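Side-chain contacts in ferulic acid decarboxylase 1 (PDB 4ZAD), which probably catalyses the reversible, prenylated-FMN-dependent decarboxylation of cinnamic, coumaric and ferulic acids to the corresponding vinyl compounds, as a UbiD-family enzyme: residues K41-K46 and L71-G76; G75-R78 and D83-R86; I177-V182 and F287-G292; P319-N322 and D328-H331. All coordinates share one frame; numbering follows the deposited sequence. Where two conformers were deposited one is given.

Interaction 1 (K41-K46 and L71-G76); sequences KAYENK and LGCPGG
The thiol sulfur of C73 sits on one face of the Y43 ring: SG lies 3.7 Å from the ring centroid and only 11° off the ring normal, a sulfur-aromatic contact over the middle of the ring. Y43 CG stands beside its own backbone N, anti to the carbonyl carbon (chi1 -74°), which sends the ring off the helix toward the turn C73-G76. C73 makes the same choice at its first torsion (-60°), and its sulfur also meets the methyl of A42, with SG 3.6 Å from A42 CB, so two successive helix residues hold it. At the rim of the ring, near its plane, Y43 CD1 touches G76 CA at 3.9 Å; G76 has no side chain to push the ring aside. The phenol end is polar and buried. A water donates to Y43 OH at 2.8 Å and accepts from C73 N, while the strongest partner of the hydroxyl is the carboxylate of E329. G76 N closes the type I turn on C73 O. The contact packs the last turns of helix 34-45 against the loop that leaves strand 69-71 for helix 85-90, with the second subunit on A42 through its Y512.

Interaction 2 (G75-R78 and D83-R86); sequences GGLR and DHAR
D83 O is met by two donors of the facing loop: the backbone N-H of R78, in a 2.9 Å hydrogen bond from R78 N, and the CA-H of L77, in a CA-H...O contact. A second such contact runs back from D83 CA to R78 O. Beside them, the L77 side chain runs alongside that of H84 and lays CD2 over one face of the imidazole, 3.6 Å from the ring centroid, a CH-pi contact. The ring is held at both nitrogens: H84 ND1 gives a 2.8 Å bond to D83 OD1, which lies in the ring plane although the ring N-H comes from above the carboxylate plane, and NE2 bonds Y363 OH. R86 is extended from CG to NE, which carries its guanidinium past the loop with the carbonyls of G76 and L77 over one face; CD comes 3.4 Å from G76 O. Its outer partners are L47 O, C73 O and D21. R78 bends at chi3 (-74°) and reaches E19 and D21, so D21 probably offsets the like charges of the two arginines. The contact folds the loop after strand 69-71 back on the start of helix 85-90; R78 and R86 pack on helix 9-19, and H84 on helix 99-108.

Interaction 3 (I177-V182 and F287-G292); sequences IARGMV and FGEMHG. With 4LU (1-deoxy-5-O-phosphono-1-(3,3,4,5-tetramethyl-9,11-dioxo-2,3,8,9,10,11-hexahydro-7H-quinolino[1,8-fg]pteridin-12-ium-7-y l)-D-ribitol), chain E.
R179 and F287 meet in van der Waals contact: the two side chains slide past each other in opposite directions, and F287 CB rests over one face of the guanidinium, 3.7 Å from R179 NH1. The ring itself is turned 64° from the guanidinium plane. In the conformer given, E289 comes at the guanidinium edge instead, its CG 3.5 Å from the same NH1. Charge adds a looser link. R179 NH1 and E289 OE2 form a long, weak salt bridge of 3.8 Å in that conformer, while the stronger ionic partner of R179 is E284. Within residues 177-179, hydrogen bonds to the cofactor come from the backbone: R179 N donates to the flavin oxygen O4 at 3.0 Å, and I177 O accepts from the ribityl O2' at 2.9 Å. The same E289 conformer uses the anti lone pair of OE1 for M290 N. Apolar contacts with the cofactor complete the set. I177 CD1 touches the methyl C8M, and its CG2 branch, anti to the backbone N, comes 3.5 Å from the methyl C13 on the prenyl-derived ring. The first torsion of R179, 77°, turns CG back beside O4, at 3.4 Å. Residues 177-179 bind the prenylated flavin and E289 is the predicted proton donor; R179 between E284 and E289 is consistent with the Glu-Arg-Glu network of UbiD-type decarboxylases.

Interaction 4 (P319-N322 and D328-H331); sequences PISN and DETH. With 4LU (1-deoxy-5-O-phosphono-1-(3,3,4,5-tetramethyl-9,11-dioxo-2,3,8,9,10,11-hexahydro-7H-quinolino[1,8-fg]pteridin-12-ium-7-y l)-D-ribitol), chain E.
S321 OG donates to E329 OE1 at 2.6 Å, meeting the oxygen on the anti side and 22° out of the carboxylate plane. With the serine hydroxyl set opposite its backbone nitrogen (chi1 174°), OG reaches toward E329, and the glutamate chain bends at chi2 (72°), which folds its carboxylate back toward S321. On the cofactor, S321 CB lies 3.7 Å from the methyl C7M of the prenylated flavin, while T330 CG2 is 3.9 Å from the methyl C12 on the added ring; both residues belong to the ligand pocket. The T330 rotamer turns CG2 toward the cofactor and the hydroxyl toward D328. D328 is the N-cap of helix 329-332: OD1 accepts from T330 N at 2.7 Å, on the anti side of the carboxylate, and this capping bond holds the first turn. T330 OG1 also approaches OD1, but that distance is very short and its exact length doubtful. Farther out, Y43 OH joins S321 in gripping E329 OE1, and G75 N donates to OE2; such donors would probably stabilise a charged carboxylate. R40 forms a salt bridge with D328 OD2 and also bonds N322 O, tying the cap to the loop after strand 317-319.

Overall arrangement
Interactions 1 and 2 follow one another in the N-terminal domain, share G75 and G76, and have centres about 8 Å apart; R86 NH1 of the second reaches C73 O of the first. Interaction 4, its centre also about 8 Å from that of interaction 1, joins them through E329, whose two carboxylate oxygens take Y43 OH and G75 N. Interaction 3, within the Rift-related domain and built from pieces 105 residues apart, shares the prenylated flavin with interaction 4, their centres about 9 Å apart. Helix 329-332 thus stands between the cofactor and the N-terminal loop after strand 69-71. Interaction 2 is farthest from the active site, its centre about 20 Å from that of interaction 3.

Interaction 1 (K41-K46 and L71-G76)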
# COMPACT_ATOMS: atom_id res chain seq x y z
N LYS A 41 14.11 -11.41 10.47
CA LYS A 41 14.11 -10.22 11.25
C LYS A 41 15.08 -9.20 10.60
O LYS A 41 14.76 -8.01 10.51
CB LYS A 41 14.46 -10.56 12.70
CG LYS A 41 14.34 -9.39 13.65
CD LYS A 41 14.09 -9.78 15.13
CE LYS A 41 13.61 -8.51 15.95
NZ LYS A 41 13.54 -8.60 17.49
N ALA A 42 16.21 -9.68 10.08
CA ALA A 42 17.10 -8.88 9.22
C ALA A 42 16.40 -8.22 7.98
O ALA A 42 16.53 -7.02 7.76
CB ALA A 42 18.27 -9.75 8.76
N TYR A 43 15.64 -9.00 7.22
CA TYR A 43 14.93 -8.51 6.06
C TYR A 43 13.99 -7.43 6.47
O TYR A 43 13.96 -6.37 5.86
CB TYR A 43 14.06 -9.60 5.42
CG TYR A 43 14.77 -10.68 4.63
CD1 TYR A 43 15.56 -10.37 3.54
CD2 TYR A 43 14.60 -12.02 4.96
CE1 TYR A 43 16.20 -11.36 2.82
CE2 TYR A 43 15.21 -13.02 4.24
CZ TYR A 43 16.00 -12.69 3.16
OH TYR A 43 16.61 -13.68 2.45
N GLU A 44 13.21 -7.74 7.49
CA GLU A 44 12.00 -6.97 7.79
C GLU A 44 12.33 -5.64 8.45
O GLU A 44 11.58 -4.69 8.31
CB GLU A 44 11.02 -7.80 8.66
CG GLU A 44 10.38 -8.98 7.89
CD GLU A 44 9.76 -10.12 8.75
OE1 GLU A 44 9.46 -11.18 8.16
OE2 GLU A 44 9.54 -9.98 9.99
N ASN A 45 13.46 -5.58 9.15
CA ASN A 45 13.87 -4.33 9.80
C ASN A 45 15.06 -3.64 9.11
O ASN A 45 15.46 -2.54 9.51
CB ASN A 45 14.06 -4.56 11.30
CG ASN A 45 12.83 -5.23 11.94
OD1 ASN A 45 11.87 -4.55 12.34
ND2 ASN A 45 12.82 -6.56 11.98
N LYS A 46 15.54 -4.26 8.03
CA LYS A 46 16.57 -3.71 7.13
C LYS A 46 17.91 -3.61 7.83
O LYS A 46 18.67 -2.67 7.63
CB LYS A 46 16.17 -2.35 6.52
CG LYS A 46 14.89 -2.32 5.66
CD LYS A 46 14.76 -0.93 5.04
CE LYS A 46 13.40 -0.62 4.41
NZ LYS A 46 13.43 0.77 3.77
N LEU A 71 25.75 -17.20 4.73
CA LEU A 71 25.47 -15.76 4.59
C LEU A 71 23.99 -15.66 4.31
O LEU A 71 23.49 -16.37 3.44
CB LEU A 71 26.23 -15.13 3.43
CG LEU A 71 25.95 -13.65 3.21
CD1 LEU A 71 26.30 -12.86 4.46
CD2 LEU A 71 26.70 -13.10 2.01
N GLY A 72 23.29 -14.79 5.02
CA GLY A 72 21.86 -14.57 4.79
C GLY A 72 21.50 -13.17 4.30
O GLY A 72 22.25 -12.24 4.45
N CYS A 73 20.33 -13.01 3.71
CA CYS A 73 19.93 -11.69 3.24
C CYS A 73 20.84 -11.03 2.21
O CYS A 73 20.97 -9.82 2.24
CB CYS A 73 19.83 -10.74 4.42
SG CYS A 73 18.69 -11.31 5.53
N PRO A 74 21.45 -11.82 1.29
CA PRO A 74 22.39 -11.24 0.34
C PRO A 74 21.77 -10.19 -0.56
O PRO A 74 22.48 -9.28 -1.03
CB PRO A 74 22.84 -12.45 -0.48
CG PRO A 74 21.68 -13.42 -0.37
CD PRO A 74 21.16 -13.23 1.00
N GLY A 75 20.46 -10.30 -0.77
CA GLY A 75 19.72 -9.38 -1.61
C GLY A 75 18.65 -8.66 -0.84
O GLY A 75 17.69 -8.14 -1.42
N GLY A 76 18.76 -8.64 0.48
CA GLY A 76 17.73 -8.01 1.30
C GLY A 76 18.00 -6.53 1.31
O GLY A 76 19.09 -6.12 0.94
O HOH W 1 18.69 -15.08 3.62

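Interaction 2 (G75-R78 and D83-R86)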
# COMPACT_ATOMS: atom_id res chain seq x y z
N GLY A 75 20.46 -10.30 -0.77
CA GLY A 75 19.72 -9.38 -1.61
C GLY A 75 18.65 -8.66 -0.84
O GLY A 75 17.69 -8.14 -1.42
N GLY A 76 18.76 -8.64 0.48
CA GLY A 76 17.73 -8.01 1.30
C GLY A 76 18.00 -6.53 1.31
O GLY A 76 19.09 -6.12 0.94
N LEU A 77 17.05 -5.72 1.76
CA LEU A 77 17.28 -4.28 1.74
C LEU A 77 18.13 -3.81 2.94
O LEU A 77 18.04 -4.37 4.05
CB LEU A 77 15.97 -3.50 1.70
CG LEU A 77 15.06 -3.71 0.50
CD1 LEU A 77 13.79 -2.88 0.71
CD2 LEU A 77 15.75 -3.37 -0.84
N ARG A 78 18.91 -2.77 2.67
CA ARG A 78 19.81 -2.13 3.62
C ARG A 78 19.10 -1.00 4.33
O ARG A 78 18.18 -0.43 3.78
CB ARG A 78 20.94 -1.52 2.81
CG ARG A 78 21.84 -0.57 3.52
CD ARG A 78 22.97 -0.20 2.65
NE ARG A 78 23.94 -1.28 2.54
CZ ARG A 78 25.18 -1.15 2.09
NH1 ARG A 78 25.61 0.05 1.68
NH2 ARG A 78 25.98 -2.21 2.02
N ASP A 83 18.71 1.91 0.07
CA ASP A 83 18.28 0.60 0.57
C ASP A 83 18.58 -0.55 -0.40
O ASP A 83 18.60 -1.67 0.04
CB ASP A 83 16.81 0.60 1.05
CG ASP A 83 15.80 0.93 -0.04
OD1 ASP A 83 16.12 1.21 -1.20
OD2 ASP A 83 14.62 0.88 0.30
N HIS A 84 18.88 -0.25 -1.67
CA HIS A 84 19.17 -1.28 -2.67
C HIS A 84 20.68 -1.48 -2.90
O HIS A 84 21.10 -2.11 -3.89
CB HIS A 84 18.44 -0.94 -3.98
CG HIS A 84 16.99 -1.35 -3.99
ND1 HIS A 84 16.05 -0.79 -3.16
CD2 HIS A 84 16.33 -2.26 -4.75
CE1 HIS A 84 14.87 -1.34 -3.41
NE2 HIS A 84 15.02 -2.23 -4.37
N ALA A 85 21.50 -0.98 -1.97
CA ALA A 85 22.94 -1.19 -1.98
C ALA A 85 23.35 -2.61 -2.34
O ALA A 85 24.29 -2.81 -3.12
CB ALA A 85 23.55 -0.84 -0.62
N ARG A 86 22.71 -3.60 -1.75
CA ARG A 86 23.20 -4.93 -1.93
C ARG A 86 22.95 -5.32 -3.38
O ARG A 86 23.73 -6.02 -4.00
CB ARG A 86 22.56 -5.90 -0.94
CG ARG A 86 22.92 -5.60 0.53
CD ARG A 86 22.40 -6.65 1.57
NE ARG A 86 22.24 -6.00 2.86
CZ ARG A 86 21.41 -6.37 3.83
NH1 ARG A 86 20.64 -7.45 3.75
NH2 ARG A 86 21.36 -5.61 4.92
O HOH W 2 18.23 -6.88 4.70

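Interaction 3 (I177-V182 and F287-G292)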
# COMPACT_ATOMS: atom_id res chain seq x y z
N ILE A 177 18.28 -19.90 -11.03
CA ILE A 177 17.99 -20.26 -9.64
C ILE A 177 16.68 -20.98 -9.63
O ILE A 177 15.76 -20.59 -10.33
CB ILE A 177 17.82 -19.05 -8.70
CG1 ILE A 177 19.08 -18.20 -8.65
CG2 ILE A 177 17.40 -19.48 -7.27
CD1 ILE A 177 18.91 -16.95 -7.79
N ALA A 178 16.61 -22.04 -8.84
CA ALA A 178 15.36 -22.75 -8.60
C ALA A 178 15.57 -23.45 -7.30
O ALA A 178 16.69 -23.80 -6.98
CB ALA A 178 15.05 -23.77 -9.73
N ARG A 179 14.50 -23.64 -6.55
CA ARG A 179 14.64 -24.13 -5.20
C ARG A 179 15.03 -25.57 -5.24
O ARG A 179 14.86 -26.25 -6.27
CB ARG A 179 13.35 -23.93 -4.42
CG ARG A 179 12.26 -24.90 -4.73
CD ARG A 179 11.06 -24.51 -3.90
NE ARG A 179 9.97 -25.46 -3.95
CZ ARG A 179 8.69 -25.12 -3.83
NH1 ARG A 179 8.34 -23.84 -3.70
NH2 ARG A 179 7.73 -26.04 -3.87
N GLY A 180 15.57 -26.03 -4.12
CA GLY A 180 16.01 -27.41 -3.98
C GLY A 180 16.09 -27.85 -2.54
O GLY A 180 16.61 -27.14 -1.67
N MET A 181 15.55 -29.03 -2.27
CA MET A 181 15.61 -29.56 -0.94
C MET A 181 16.28 -30.94 -0.93
O MET A 181 16.26 -31.67 -1.92
CB MET A 181 14.21 -29.60 -0.29
CG MET A 181 13.09 -30.20 -1.10
SD MET A 181 11.70 -30.69 -0.03
CE MET A 181 12.23 -32.35 0.50
N VAL A 182 16.88 -31.27 0.21
CA VAL A 182 17.57 -32.54 0.34
C VAL A 182 16.54 -33.64 0.34
O VAL A 182 15.57 -33.57 1.09
CB VAL A 182 18.38 -32.62 1.64
CG1 VAL A 182 19.11 -33.99 1.73
CG2 VAL A 182 19.38 -31.45 1.72
N PHE A 287 7.23 -25.21 0.48
CA PHE A 287 8.22 -24.25 0.93
C PHE A 287 7.49 -22.92 1.16
O PHE A 287 6.56 -22.58 0.43
CB PHE A 287 9.27 -24.13 -0.17
CG PHE A 287 10.45 -23.30 0.18
CD1 PHE A 287 11.21 -23.59 1.28
CD2 PHE A 287 10.86 -22.28 -0.66
CE1 PHE A 287 12.34 -22.86 1.59
CE2 PHE A 287 11.97 -21.51 -0.36
CZ PHE A 287 12.72 -21.80 0.79
N GLY A 288 7.88 -22.19 2.18
CA GLY A 288 7.47 -20.80 2.36
C GLY A 288 8.06 -19.95 1.25
O GLY A 288 9.26 -19.83 1.14
N GLU A 289 7.21 -19.42 0.39
CA GLU A 289 7.68 -18.79 -0.85
C GLU A 289 7.23 -17.33 -0.99
O GLU A 289 6.61 -16.76 -0.09
CB GLU A 289 7.25 -19.62 -2.10
CG GLU A 289 8.38 -20.45 -2.79
CD GLU A 289 9.12 -19.75 -3.94
OE1 GLU A 289 9.25 -18.50 -3.95
OE2 GLU A 289 9.60 -20.48 -4.84
N MET A 290 7.53 -16.79 -2.16
CA MET A 290 7.51 -15.37 -2.48
C MET A 290 6.25 -14.55 -2.24
O MET A 290 6.32 -13.31 -2.24
CB MET A 290 7.93 -15.21 -3.97
CG MET A 290 6.97 -15.85 -4.97
SD MET A 290 7.59 -15.69 -6.63
CE MET A 290 7.38 -13.92 -6.82
N HIS A 291 5.11 -15.20 -2.03
CA HIS A 291 3.89 -14.46 -1.75
C HIS A 291 3.60 -14.42 -0.27
O HIS A 291 2.60 -13.85 0.14
CB HIS A 291 2.75 -15.02 -2.55
CG HIS A 291 3.01 -15.00 -4.02
ND1 HIS A 291 3.13 -16.15 -4.77
CD2 HIS A 291 3.20 -13.97 -4.88
CE1 HIS A 291 3.36 -15.83 -6.03
NE2 HIS A 291 3.42 -14.51 -6.12
N GLY A 292 4.48 -15.02 0.52
CA GLY A 292 4.39 -14.92 1.97
C GLY A 292 3.71 -16.05 2.71
O GLY A 292 3.49 -15.93 3.93
C9 4LU E . 14.48 -16.70 -7.78
C8 4LU E . 15.34 -16.39 -6.72
C7 4LU E . 15.36 -17.17 -5.56
C10 4LU E . 12.75 -19.69 -9.10
C6 4LU E . 14.38 -18.29 -5.45
N3 4LU E . 11.71 -22.21 -9.24
C2 4LU E . 11.89 -21.50 -10.37
C13 4LU E . 15.57 -20.05 -4.38
C5 4LU E . 14.34 -19.17 -4.27
C1 4LU E . 12.49 -20.35 -5.48
O2 4LU E . 11.59 -22.04 -11.44
N1 4LU E . 12.40 -20.25 -10.30
C4 4LU E . 12.02 -21.70 -8.03
O4 4LU E . 11.80 -22.47 -7.07
C4A 4LU E . 12.53 -20.43 -7.92
N5 4LU E . 12.59 -19.62 -6.56
C3 4LU E . 13.30 -20.17 -4.37
C12 4LU E . 14.38 -18.43 -2.94
C5A 4LU E . 13.45 -18.54 -6.59
C7M 4LU E . 16.28 -16.89 -4.40
C8M 4LU E . 16.27 -15.22 -6.92
C9A 4LU E . 13.66 -17.85 -7.80
N10 4LU E . 13.28 -18.43 -9.06
C1' 4LU E . 12.89 -17.58 -10.20
C2' 4LU E . 13.91 -17.80 -11.31
O2' 4LU E . 15.24 -17.72 -10.75
C3' 4LU E . 13.74 -16.81 -12.47
O3' 4LU E . 12.46 -17.00 -13.09
C4' 4LU E . 14.85 -16.95 -13.53
O4' 4LU E . 14.46 -16.25 -14.72
C5' 4LU E . 15.09 -18.42 -13.92
O5' 4LU E . 16.06 -18.59 -14.94
P 4LU E . 15.69 -18.92 -16.45
O2P 4LU E . 17.11 -19.20 -16.95
O3P 4LU E . 15.01 -17.62 -16.94
O1P 4LU E . 14.75 -20.10 -16.41

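Interaction 4 (P319-N322 and D328-H331)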
# COMPACT_ATOMS: atom_id res chain seq x y z
N PRO A 319 25.41 -18.79 0.51
CA PRO A 319 24.33 -17.85 0.55
C PRO A 319 22.99 -18.56 0.52
O PRO A 319 22.87 -19.71 0.06
CB PRO A 319 24.53 -17.02 -0.69
CG PRO A 319 25.24 -17.92 -1.63
CD PRO A 319 26.02 -18.88 -0.83
N ILE A 320 21.99 -17.85 1.03
CA ILE A 320 20.70 -18.41 1.39
C ILE A 320 19.67 -17.29 1.13
O ILE A 320 19.99 -16.13 1.33
CB ILE A 320 20.80 -18.88 2.91
CG1 ILE A 320 21.42 -20.30 2.99
CG2 ILE A 320 19.52 -18.76 3.73
CD1 ILE A 320 20.60 -21.45 2.29
N SER A 321 18.49 -17.66 0.62
CA SER A 321 17.29 -16.80 0.62
C SER A 321 16.08 -17.47 1.28
O SER A 321 15.74 -18.62 1.01
CB SER A 321 16.89 -16.34 -0.77
OG SER A 321 15.67 -15.64 -0.75
N ASN A 322 15.39 -16.71 2.13
CA ASN A 322 14.35 -17.24 2.97
C ASN A 322 13.13 -16.43 2.67
O ASN A 322 12.90 -15.40 3.31
CB ASN A 322 14.76 -17.14 4.43
CG ASN A 322 13.76 -17.72 5.38
OD1 ASN A 322 12.95 -18.59 5.01
ND2 ASN A 322 13.78 -17.24 6.63
N ASP A 328 12.38 -9.22 0.20
CA ASP A 328 13.46 -10.23 0.17
C ASP A 328 13.87 -10.50 -1.26
O ASP A 328 13.30 -9.90 -2.15
CB ASP A 328 13.10 -11.53 0.95
CG ASP A 328 12.04 -12.41 0.28
OD1 ASP A 328 12.29 -13.04 -0.77
OD2 ASP A 328 10.96 -12.58 0.86
N GLU A 329 14.88 -11.34 -1.49
CA GLU A 329 15.34 -11.65 -2.85
C GLU A 329 14.23 -12.08 -3.79
O GLU A 329 14.35 -11.88 -4.99
CB GLU A 329 16.38 -12.79 -2.89
CG GLU A 329 17.70 -12.55 -2.15
CD GLU A 329 17.55 -12.59 -0.64
OE1 GLU A 329 16.70 -13.34 -0.11
OE2 GLU A 329 18.32 -11.84 0.01
N THR A 330 13.17 -12.71 -3.30
CA THR A 330 12.10 -13.10 -4.22
C THR A 330 11.27 -11.87 -4.59
O THR A 330 10.29 -11.97 -5.31
CB THR A 330 11.18 -14.20 -3.66
OG1 THR A 330 10.58 -13.78 -2.42
CG2 THR A 330 11.96 -15.46 -3.44
N HIS A 331 11.69 -10.71 -4.10
CA HIS A 331 11.07 -9.45 -4.51
C HIS A 331 12.07 -8.58 -5.31
O HIS A 331 11.82 -8.19 -6.47
CB HIS A 331 10.45 -8.78 -3.28
CG HIS A 331 9.68 -9.74 -2.43
ND1 HIS A 331 8.67 -10.54 -2.94
CD2 HIS A 331 9.81 -10.10 -1.13
CE1 HIS A 331 8.19 -11.31 -1.98
NE2 HIS A 331 8.86 -11.06 -0.87
C9 4LU E . 14.48 -16.70 -7.78
C8 4LU E . 15.34 -16.39 -6.72
C7 4LU E . 15.36 -17.17 -5.56
C10 4LU E . 12.75 -19.69 -9.10
C6 4LU E . 14.38 -18.29 -5.45
N3 4LU E . 11.71 -22.21 -9.24
C2 4LU E . 11.89 -21.50 -10.37
C13 4LU E . 15.57 -20.05 -4.38
C5 4LU E . 14.34 -19.17 -4.27
C1 4LU E . 12.49 -20.35 -5.48
O2 4LU E . 11.59 -22.04 -11.44
N1 4LU E . 12.40 -20.25 -10.30
C4 4LU E . 12.02 -21.70 -8.03
O4 4LU E . 11.80 -22.47 -7.07
C4A 4LU E . 12.53 -20.43 -7.92
N5 4LU E . 12.59 -19.62 -6.56
C3 4LU E . 13.30 -20.17 -4.37
C12 4LU E . 14.38 -18.43 -2.94
C5A 4LU E . 13.45 -18.54 -6.59
C7M 4LU E . 16.28 -16.89 -4.40
C8M 4LU E . 16.27 -15.22 -6.92
C9A 4LU E . 13.66 -17.85 -7.80
N10 4LU E . 13.28 -18.43 -9.06
C1' 4LU E . 12.89 -17.58 -10.20
C2' 4LU E . 13.91 -17.80 -11.31
O2' 4LU E . 15.24 -17.72 -10.75
C3' 4LU E . 13.74 -16.81 -12.47
O3' 4LU E . 12.46 -17.00 -13.09
C4' 4LU E . 14.85 -16.95 -13.53
O4' 4LU E . 14.46 -16.25 -14.72
C5' 4LU E . 15.09 -18.42 -13.92
O5' 4LU E . 16.06 -18.59 -14.94
P 4LU E . 15.69 -18.92 -16.45
O2P 4LU E . 17.11 -19.20 -16.95
O3P 4LU E . 15.01 -17.62 -16.94
O1P 4LU E . 14.75 -20.10 -16.41